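Local coordinates for 'Carboxyl esterase 2 (Tuber melanosporum Mel28, PDB 5MIF), which hydrolyses carboxylic esters as an archaea-like carboxylesterase of the alpha/beta hydrolase fold, at the interface of chains A and B. Residues are numbered along the deposited sequence; one frame, centred on the assembly and turned at random. Chains: chain A/B, 'Carboxyl esterase 2.

Contact 1: the interface of chains A and B. Residues chain A 329-330, 333-334, 336; chain B 308, 310, 337, 341.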
loop_
_atom_site.group_PDB
_atom_site.type_symbol
_atom_site.label_atom_id
_atom_site.label_comp_id
_atom_site.label_asym_id
_atom_site.label_seq_id
_atom_site.Cartn_x
_atom_site.Cartn_y
_atom_site.Cartn_z
ATOM N N PRO A 329 -5.477 -4.497 -9.833
ATOM C CA PRO A 329 -4.078 -4.383 -9.383
ATOM C C PRO A 329 -3.921 -3.808 -7.976
ATOM O O PRO A 329 -3.297 -4.453 -7.138
ATOM C CB PRO A 329 -3.454 -3.437 -10.413
ATOM C CG PRO A 329 -4.279 -3.607 -11.636
ATOM C CD PRO A 329 -5.676 -3.931 -11.182
ATOM N N GLY A 330 -4.492 -2.632 -7.724
ATOM C CA GLY A 330 -4.383 -1.989 -6.424
ATOM C C GLY A 330 -4.963 -2.807 -5.288
ATOM O O GLY A 330 -4.345 -2.957 -4.233
ATOM N N ALA A 333 -2.852 -5.986 -4.718
ATOM C CA ALA A 333 -1.577 -5.677 -4.085
ATOM C C ALA A 333 -1.761 -5.436 -2.591
ATOM O O ALA A 333 -0.959 -5.890 -1.769
ATOM C CB ALA A 333 -0.925 -4.466 -4.749
ATOM N N THR A 334 -2.828 -4.734 -2.232
ATOM C CA THR A 334 -2.992 -4.382 -0.832
ATOM C C THR A 334 -3.506 -5.567 -0.023
ATOM O O THR A 334 -3.180 -5.704 1.155
ATOM C CB THR A 334 -3.914 -3.170 -0.671
ATOM O OG1 THR A 334 -5.197 -3.486 -1.188
ATOM C CG2 THR A 334 -3.353 -1.999 -1.469
ATOM N N GLU A 336 -2.559 -8.718 -0.520
ATOM C CA GLU A 336 -1.402 -9.523 -0.143
ATOM C C GLU A 336 -0.497 -8.774 0.843
ATOM O O GLU A 336 0.094 -9.400 1.713
ATOM C CB GLU A 336 -0.625 -9.993 -1.379
ATOM C CG GLU A 336 -0.492 -8.994 -2.478
ATOM C CD GLU A 336 -0.382 -9.652 -3.855
ATOM O OE1 GLU A 336 -0.734 -10.848 -3.994
ATOM O OE2 GLU A 336 0.041 -8.962 -4.804
ATOM N N ALA B 308 -1.351 -0.225 -10.583
ATOM C CA ALA B 308 -1.767 0.040 -9.200
ATOM C C ALA B 308 -1.174 1.367 -8.676
ATOM O O ALA B 308 0.008 1.671 -8.909
ATOM C CB ALA B 308 -1.355 -1.123 -8.303
ATOM N N ILE B 310 -0.820 3.751 -5.126
ATOM C CA ILE B 310 -1.011 3.790 -3.688
ATOM C C ILE B 310 -0.404 5.059 -3.090
ATOM O O ILE B 310 0.745 5.399 -3.366
ATOM C CB ILE B 310 -0.388 2.539 -3.055
ATOM C CG1 ILE B 310 -1.307 1.337 -3.270
ATOM C CG2 ILE B 310 -0.116 2.733 -1.604
ATOM C CD1 ILE B 310 -0.606 0.044 -3.004
ATOM N N LEU B 337 6.019 -3.953 0.670
ATOM C CA LEU B 337 5.079 -4.192 -0.417
ATOM C C LEU B 337 5.798 -4.268 -1.754
ATOM O O LEU B 337 5.645 -5.237 -2.495
ATOM C CB LEU B 337 4.012 -3.101 -0.489
ATOM C CG LEU B 337 3.081 -3.313 -1.694
ATOM C CD1 LEU B 337 2.308 -4.635 -1.575
ATOM C CD2 LEU B 337 2.129 -2.142 -1.903
ATOM N N LYS B 341 5.920 -7.565 -4.002
ATOM C CA LYS B 341 5.316 -7.663 -5.327
ATOM C C LYS B 341 6.325 -7.990 -6.431
ATOM O O LYS B 341 5.967 -8.649 -7.398
ATOM C CB LYS B 341 4.549 -6.387 -5.669
ATOM C CG LYS B 341 3.233 -6.310 -4.901
ATOM C CD LYS B 341 2.046 -5.942 -5.797
ATOM C CE LYS B 341 1.855 -6.897 -6.975
ATOM N NZ LYS B 341 0.806 -7.942 -6.735
#
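The flat carboxylate of A:Glu336 meets B:Lys341 tip to tip: OE2 carries the salt bridge to the ammonium NZ, and OE1 points away from it. The two side chains cross at about a right angle. The modelled OE2–NZ separation is too short to be real, so the exact geometry of this pair is doubtful, although the two charged groups lie next to each other. The puckered ring of A:Pro329, at the start of helix 329-345, touches the partner through one corner, its CB lying 3.8 Å from the CB methyl of B:Ala308. That methyl, projecting from strand 307-312, also abuts the helix backbone, 3.5 Å from N of A:Gly330, where no side chain intervenes. Between the proline and the salt bridge sits A:Ala333. Its CB presses on CD of B:Lys341 at 3.5 Å, a snug fit made by the lysine chain, which bends at chi2, chi3 and chi4 to lay CD against the methyl before its amine reaches the carboxylate. B:Leu337 adds CD1, 3.5 Å from the carbonyl O of A:Ala333. Next to A:Ala333, and one turn on from A:Gly330, A:Thr334 divides its two branches. With OG1 between the backbone N and the carbonyl carbon (chi1 61°), the hydroxyl donates back to O of A:Gly330 at 3.2 Å, tilted 19° from that carbonyl plane. This bond probably helps hold the CG2 methyl toward chain B, where it passes CD1 of B:Ile310 at 3.8 Å, the two side chains running in opposite directions. An alanine here would probably open a gap beside B:Ile310 CD1, depriving it of its methyl mate, and would lose the hydroxyl bond to A:Gly330. The patch packs the C-terminal helix of one subunit against a strand and the same helix of the other, a largely apolar seam with a charged end that probably helps hold the enzyme as a two-fold dimer.

Contact 2: the interface of chains A and B. Residues chain A 309-313; chain B 309-313.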
loop_
_atom_site.group_PDB
_atom_site.type_symbol
_atom_site.label_atom_id
_atom_site.label_comp_id
_atom_site.label_asym_id
_atom_site.label_seq_id
_atom_site.Cartn_x
_atom_site.Cartn_y
_atom_site.Cartn_z
ATOM N N ILE A 309 -1.062 4.322 7.176
ATOM C CA ILE A 309 -2.286 4.591 6.424
ATOM C C ILE A 309 -2.017 4.650 4.921
ATOM O O ILE A 309 -1.168 5.411 4.444
ATOM C CB ILE A 309 -2.960 5.919 6.845
ATOM C CG1 ILE A 309 -2.927 6.104 8.366
ATOM C CG2 ILE A 309 -4.383 5.975 6.300
ATOM C CD1 ILE A 309 -2.854 7.549 8.791
ATOM N N ILE A 310 -2.758 3.838 4.186
ATOM C CA ILE A 310 -2.599 3.717 2.752
ATOM C C ILE A 310 -3.923 3.889 2.011
ATOM O O ILE A 310 -4.921 3.247 2.338
ATOM C CB ILE A 310 -1.992 2.358 2.410
ATOM C CG1 ILE A 310 -0.476 2.412 2.596
ATOM C CG2 ILE A 310 -2.303 1.955 0.998
ATOM C CD1 ILE A 310 0.129 1.034 2.611
ATOM N N ARG A 311 -3.913 4.766 1.014
ATOM C CA ARG A 311 -5.058 5.002 0.151
ATOM C C ARG A 311 -4.811 4.368 -1.205
ATOM O O ARG A 311 -3.802 4.646 -1.858
ATOM C CB ARG A 311 -5.328 6.504 -0.018
ATOM C CG ARG A 311 -6.417 6.816 -1.065
ATOM C CD ARG A 311 -6.441 8.297 -1.463
ATOM N NE ARG A 311 -6.774 9.181 -0.349
ATOM C CZ ARG A 311 -7.067 10.476 -0.481
ATOM N NH1 ARG A 311 -7.053 11.048 -1.683
ATOM N NH2 ARG A 311 -7.362 11.202 0.593
ATOM N N VAL A 312 -5.738 3.516 -1.628
ATOM C CA VAL A 312 -5.631 2.822 -2.895
ATOM C C VAL A 312 -6.433 3.580 -3.930
ATOM O O VAL A 312 -7.647 3.735 -3.785
ATOM C CB VAL A 312 -6.154 1.369 -2.789
ATOM C CG1 VAL A 312 -5.820 0.593 -4.041
ATOM C CG2 VAL A 312 -5.568 0.690 -1.574
ATOM N N LEU A 313 -5.771 4.063 -4.972
ATOM C CA LEU A 313 -6.463 4.891 -5.957
ATOM C C LEU A 313 -7.255 4.050 -6.961
ATOM O O LEU A 313 -6.898 2.903 -7.246
ATOM C CB LEU A 313 -5.476 5.798 -6.691
ATOM C CG LEU A 313 -5.199 7.135 -6.006
ATOM C CD1 LEU A 313 -4.493 6.934 -4.647
ATOM C CD2 LEU A 313 -4.396 8.048 -6.918
ATOM N N ILE B 309 -1.983 2.169 -7.987
ATOM C CA ILE B 309 -1.485 3.424 -7.424
ATOM C C ILE B 309 -1.837 3.555 -5.957
ATOM O O ILE B 309 -3.013 3.534 -5.592
ATOM C CB ILE B 309 -2.042 4.638 -8.142
ATOM C CG1 ILE B 309 -2.079 4.407 -9.656
ATOM C CG2 ILE B 309 -1.242 5.863 -7.785
ATOM C CD1 ILE B 309 -3.202 5.148 -10.333
ATOM N N ILE B 310 -0.820 3.751 -5.126
ATOM C CA ILE B 310 -1.011 3.790 -3.688
ATOM C C ILE B 310 -0.404 5.059 -3.090
ATOM O O ILE B 310 0.745 5.399 -3.366
ATOM C CB ILE B 310 -0.388 2.539 -3.055
ATOM C CG1 ILE B 310 -1.307 1.337 -3.270
ATOM C CG2 ILE B 310 -0.116 2.733 -1.604
ATOM C CD1 ILE B 310 -0.606 0.044 -3.004
ATOM N N ARG B 311 -1.191 5.762 -2.284
ATOM C CA ARG B 311 -0.744 6.969 -1.596
ATOM C C ARG B 311 -0.510 6.661 -0.125
ATOM O O ARG B 311 -1.411 6.145 0.552
ATOM C CB ARG B 311 -1.779 8.094 -1.744
ATOM C CG ARG B 311 -1.448 9.329 -0.916
ATOM C CD ARG B 311 -2.609 10.312 -0.794
ATOM N NE ARG B 311 -3.010 10.845 -2.090
ATOM C CZ ARG B 311 -3.806 11.899 -2.247
ATOM N NH1 ARG B 311 -4.269 12.546 -1.185
ATOM N NH2 ARG B 311 -4.113 12.325 -3.461
ATOM N N VAL B 312 0.701 6.958 0.358
ATOM C CA VAL B 312 1.073 6.721 1.753
ATOM C C VAL B 312 0.915 8.001 2.570
ATOM O O VAL B 312 1.549 9.015 2.276
ATOM C CB VAL B 312 2.523 6.211 1.876
ATOM C CG1 VAL B 312 2.810 5.782 3.304
ATOM C CG2 VAL B 312 2.755 5.061 0.905
ATOM N N LEU B 313 0.055 7.967 3.579
ATOM C CA LEU B 313 -0.255 9.180 4.341
ATOM C C LEU B 313 0.779 9.508 5.415
ATOM O O LEU B 313 1.366 8.615 6.037
ATOM C CB LEU B 313 -1.641 9.066 4.996
ATOM C CG LEU B 313 -2.835 9.499 4.136
ATOM C CD1 LEU B 313 -3.004 8.592 2.918
ATOM C CD2 LEU B 313 -4.129 9.554 4.961
HETATM O O HOH W 1 1.309 5.864 6.680
HETATM O O HOH W 2 -4.580 1.330 -7.643
#
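A:Arg311 and B:Arg311 pair backbone to backbone on the two-fold axis, joining the strands 307-312 of two alpha/beta hydrolase subunits as antiparallel neighbours. N of A:Arg311 donates to O of B:Arg311 at 2.9 Å, in the carbonyl plane, and the reverse bond matches it. On either side, N of B:Leu313 reaches O of A:Ile309 at 3.0 Å and N of A:Leu313 reaches O of B:Ile309 at 2.9 Å, the latter almost in line with its C=O. All four bonds are nearly straight at the hydrogen. On one face of this ribbon the arginine chains run side by side in the same direction. Each has CG anti to the backbone N (chi1 173°) and a bend at chi3, which brings the guanidinium planes into a stack, 24° apart, with each NH1 over the rim of the other group. The like charges probably repel to some degree. Flanking them, CG2 of A:Ile309 packs obliquely on CD2 of B:Leu313 at 3.8 Å, and the exchanged pair does the same. On the opposite face the CG2 methyls of A:Ile310 and B:Ile310 meet tightly at 3.5 Å across the axis. Farther out, ordered water extends the ladder at both ends: water 1 links N of A:Ile309 (2.9 Å) to O of B:Leu313 (2.8 Å), and water 2 does likewise for N of B:Ile309 and O of A:Leu313.

Contact 1 and contact 2 have centres about 10 Å apart and share B:Ile310, which faces both through different branches. Strand 307-312 enters both, by its edge in contact 2 and by its side chains in contact 1, where helix 329-345 of the partner lies over it. Two-fold symmetry repeats contact 1 with the chains exchanged, so contact 2 is flanked by two such seams. Joined edges would carry the central sheet from one subunit into the next, while the helices would brace it, which is consistent with a two-fold dimer, although the structure alone does not show that this is the assembly in solution.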